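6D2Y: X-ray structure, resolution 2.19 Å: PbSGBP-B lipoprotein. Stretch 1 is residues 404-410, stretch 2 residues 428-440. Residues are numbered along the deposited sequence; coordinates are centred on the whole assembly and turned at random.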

# COMPACT_ATOMS: atom_id res chain seq x y z
N LEU A 404 -1.61 15.79 -8.58
CA LEU A 404 -2.61 16.18 -9.57
C LEU A 404 -3.24 17.51 -9.14
O LEU A 404 -3.04 17.99 -8.03
N GLU A 405 -4.00 18.10 -10.05
CA GLU A 405 -4.66 19.37 -9.80
C GLU A 405 -6.15 19.22 -10.10
O GLU A 405 -6.59 18.26 -10.74
N PHE A 406 -6.92 20.21 -9.74
CA PHE A 406 -8.33 20.14 -9.71
C PHE A 406 -8.94 19.65 -10.96
O PHE A 406 -10.02 19.15 -10.95
N ASP A 407 -8.34 19.93 -12.08
CA ASP A 407 -8.84 19.46 -13.36
C ASP A 407 -8.37 18.05 -13.72
O ASP A 407 -8.84 17.49 -14.72
N GLY A 408 -7.45 17.47 -12.95
CA GLY A 408 -6.94 16.15 -13.21
C GLY A 408 -5.59 16.11 -13.89
O GLY A 408 -4.98 15.03 -13.96
N ASN A 409 -5.11 17.24 -14.39
CA ASN A 409 -3.80 17.29 -15.02
C ASN A 409 -2.70 17.20 -13.96
O ASN A 409 -2.95 17.36 -12.76
N SER A 410 -1.48 16.93 -14.41
CA SER A 410 -0.34 16.82 -13.50
C SER A 410 -0.07 18.16 -12.82
O SER A 410 -0.03 19.21 -13.47
N LEU A 428 -15.48 15.33 -2.77
CA LEU A 428 -15.90 14.49 -3.88
C LEU A 428 -16.39 15.41 -5.00
O LEU A 428 -17.52 15.90 -4.96
N ILE A 429 -15.55 15.65 -5.99
CA ILE A 429 -15.89 16.60 -7.04
C ILE A 429 -15.00 16.33 -8.25
O ILE A 429 -13.83 15.98 -8.12
N LYS A 430 -15.59 16.49 -9.44
CA LYS A 430 -14.85 16.51 -10.69
C LYS A 430 -14.62 17.97 -11.08
O LYS A 430 -15.57 18.69 -11.39
N GLY A 431 -13.36 18.40 -11.05
CA GLY A 431 -13.05 19.77 -11.39
C GLY A 431 -12.89 19.99 -12.88
O GLY A 431 -12.61 19.07 -13.64
N ALA A 432 -13.08 21.24 -13.29
CA ALA A 432 -12.99 21.60 -14.70
C ALA A 432 -12.42 23.01 -14.79
O ALA A 432 -13.15 23.99 -14.61
N TYR A 433 -11.12 23.10 -15.06
CA TYR A 433 -10.47 24.39 -15.27
C TYR A 433 -10.75 24.89 -16.68
O TYR A 433 -10.49 24.18 -17.66
N ASN A 434 -11.25 26.12 -16.77
CA ASN A 434 -11.48 26.78 -18.06
C ASN A 434 -12.34 25.91 -18.97
O ASN A 434 -12.02 25.68 -20.14
N ASP A 435 -13.43 25.39 -18.42
CA ASP A 435 -14.43 24.59 -19.12
C ASP A 435 -13.87 23.30 -19.70
O ASP A 435 -14.57 22.61 -20.46
N LYS A 436 -12.63 22.94 -19.38
CA LYS A 436 -12.00 21.73 -19.89
C LYS A 436 -11.62 20.84 -18.71
O LYS A 436 -11.04 21.31 -17.73
N SER A 437 -11.94 19.55 -18.81
CA SER A 437 -11.67 18.61 -17.74
C SER A 437 -11.10 17.32 -18.32
O SER A 437 -11.51 16.88 -19.39
N VAL A 438 -10.15 16.74 -17.60
CA VAL A 438 -9.47 15.52 -18.03
C VAL A 438 -10.04 14.34 -17.25
O VAL A 438 -10.14 13.22 -17.78
N LEU A 439 -10.44 14.58 -16.01
CA LEU A 439 -11.08 13.54 -15.22
C LEU A 439 -12.39 13.11 -15.89
O LEU A 439 -13.00 13.88 -16.64
N PRO A 440 -12.85 11.89 -15.63
CA PRO A 440 -14.02 11.36 -16.36
C PRO A 440 -15.33 11.48 -15.59
O PRO A 440 -15.34 11.67 -14.37

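The most unusual feature of this contact is a glycine pressed beneath an aromatic ring: Gly-431 CA lies over one face of Phe-406, 3.5 Å from the ring centroid, and at the same time sits 3.1 Å from Phe-406 O in a CA-H...O contact. The room is reserved for hydrogen, because a CB on Gly-431 would fall 2.1 Å from Phe-406 O.

Phe-406, whose CA-to-CB bond points toward stretch 2, adopts chi1 t and spreads its ring along that stretch. At the ring edge its CZ meets Ile-429 CD1 at 4.0 Å; Ile-429, t at both chi angles, also points in. Phe-406 CD2 approaches Tyr-433 CE1 at 3.7 Å, the two ring planes lying oblique at 46°.

Tyr-433 points toward stretch 1 with chi1 m, which carries its hydroxyl to a buried carboxylate: Tyr-433 OH donates a very short hydrogen bond, 2.4 Å, to Glu-405 OE2. Glu-405 leaves its backbone sideways with chi1 t, and the length of its chain brings the carboxylate to the tyrosine. Near the plane of the same ring, Asp-407 OD2 comes within 3.5 Å of Tyr-433 CD2. Asp-407, chi1 p, turns its carboxylate back on its own loop, accepting from Asn-409 N at OD1 (3.2 Å) and from Asn-409 ND2 at OD2 (2.8 Å).

The second glycine completes the type I turn from Glu-405 to Gly-408. At its backbone angles (phi 100°, psi -12°) a CB would be jammed against the carbonyl O of Asp-407, which by itself calls for glycine; it would also lie 2.6 Å from Leu-439 CG. Leu-439, chi1 m, instead sets CD1 3.5 Å from Gly-408 N. Alongside, Val-438 N donates to Asp-407 O at 3.3 Å, while Val-438 CG2 reaches Asn-409 OD1 at 3.7 Å. Each glycine leaves room where a CB would clash: Gly-431 for the Phe-406 carbonyl, Gly-408 for the Leu-439 side chain.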

# COMPACT_ATOMS: atom_id res chain seq x y z
CB LEU A 404 -3.69 15.10 -9.73
CG LEU A 404 -3.33 13.87 -10.57
CD1 LEU A 404 -2.45 12.90 -9.79
CD2 LEU A 404 -4.57 13.17 -11.07
CB GLU A 405 -4.00 20.50 -10.64
CG GLU A 405 -4.79 21.78 -10.78
CD GLU A 405 -4.33 22.85 -9.80
OE1 GLU A 405 -3.31 22.62 -9.13
OE2 GLU A 405 -4.98 23.90 -9.70
CB PHE A 406 -8.78 21.55 -9.43
CG PHE A 406 -10.22 21.73 -9.25
CD1 PHE A 406 -10.84 21.23 -8.15
CD2 PHE A 406 -10.92 22.46 -10.11
CE1 PHE A 406 -12.16 21.45 -7.97
CE2 PHE A 406 -12.24 22.67 -9.94
CZ PHE A 406 -12.86 22.16 -8.87
CB ASP A 407 -8.44 20.42 -14.48
CG ASP A 407 -6.94 20.64 -14.56
OD1 ASP A 407 -6.21 20.11 -13.70
OD2 ASP A 407 -6.49 21.34 -15.50
CB ASN A 409 -3.65 18.56 -15.85
CG ASN A 409 -4.47 18.52 -17.13
OD1 ASN A 409 -4.10 17.84 -18.10
ND2 ASN A 409 -5.59 19.23 -17.14
CB SER A 410 0.90 16.34 -14.26
OG SER A 410 0.56 15.38 -15.24
CB LEU A 428 -17.00 13.53 -3.45
CG LEU A 428 -16.67 12.15 -2.90
CD1 LEU A 428 -15.55 12.20 -1.88
CD2 LEU A 428 -17.93 11.58 -2.28
CB ILE A 429 -15.74 18.06 -6.54
CG1 ILE A 429 -16.16 19.05 -7.63
CG2 ILE A 429 -14.32 18.33 -6.07
CD1 ILE A 429 -16.11 20.49 -7.18
CB LYS A 430 -15.59 15.76 -11.79
CG LYS A 430 -14.96 15.89 -13.16
CD LYS A 430 -16.00 15.85 -14.26
CE LYS A 430 -15.34 15.74 -15.63
NZ LYS A 430 -16.09 14.86 -16.56
CB ALA A 432 -14.35 21.50 -15.39
CB TYR A 433 -8.97 24.26 -15.07
CG TYR A 433 -8.51 24.43 -13.65
CD1 TYR A 433 -9.30 25.09 -12.71
CD2 TYR A 433 -7.29 23.93 -13.24
CE1 TYR A 433 -8.87 25.24 -11.40
CE2 TYR A 433 -6.86 24.08 -11.96
CZ TYR A 433 -7.64 24.73 -11.04
OH TYR A 433 -7.17 24.85 -9.76
CB ASN A 434 -10.15 27.14 -18.72
CG ASN A 434 -9.74 28.57 -18.44
OD1 ASN A 434 -10.59 29.45 -18.24
ND2 ASN A 434 -8.44 28.82 -18.41
CB ASP A 435 -15.11 25.40 -20.24
CG ASP A 435 -15.58 26.77 -19.77
OD1 ASP A 435 -14.74 27.58 -19.31
OD2 ASP A 435 -16.79 27.04 -19.87
CB LYS A 436 -10.76 22.07 -20.72
CG LYS A 436 -11.03 23.03 -21.87
CD LYS A 436 -9.85 23.10 -22.83
CE LYS A 436 -10.30 22.96 -24.27
NZ LYS A 436 -9.93 21.64 -24.84
CB SER A 437 -12.93 18.30 -16.93
OG SER A 437 -12.63 17.44 -15.84
CB VAL A 438 -7.95 15.64 -17.84
CG1 VAL A 438 -7.29 14.28 -17.64
CG2 VAL A 438 -7.33 16.35 -19.04
CB LEU A 439 -11.34 14.01 -13.80
CG LEU A 439 -10.11 14.40 -12.98
CD1 LEU A 439 -10.37 15.65 -12.15
CD2 LEU A 439 -9.63 13.25 -12.11
CB PRO A 440 -13.65 9.89 -16.57
CG PRO A 440 -12.70 9.56 -15.44
CD PRO A 440 -12.22 10.84 -14.81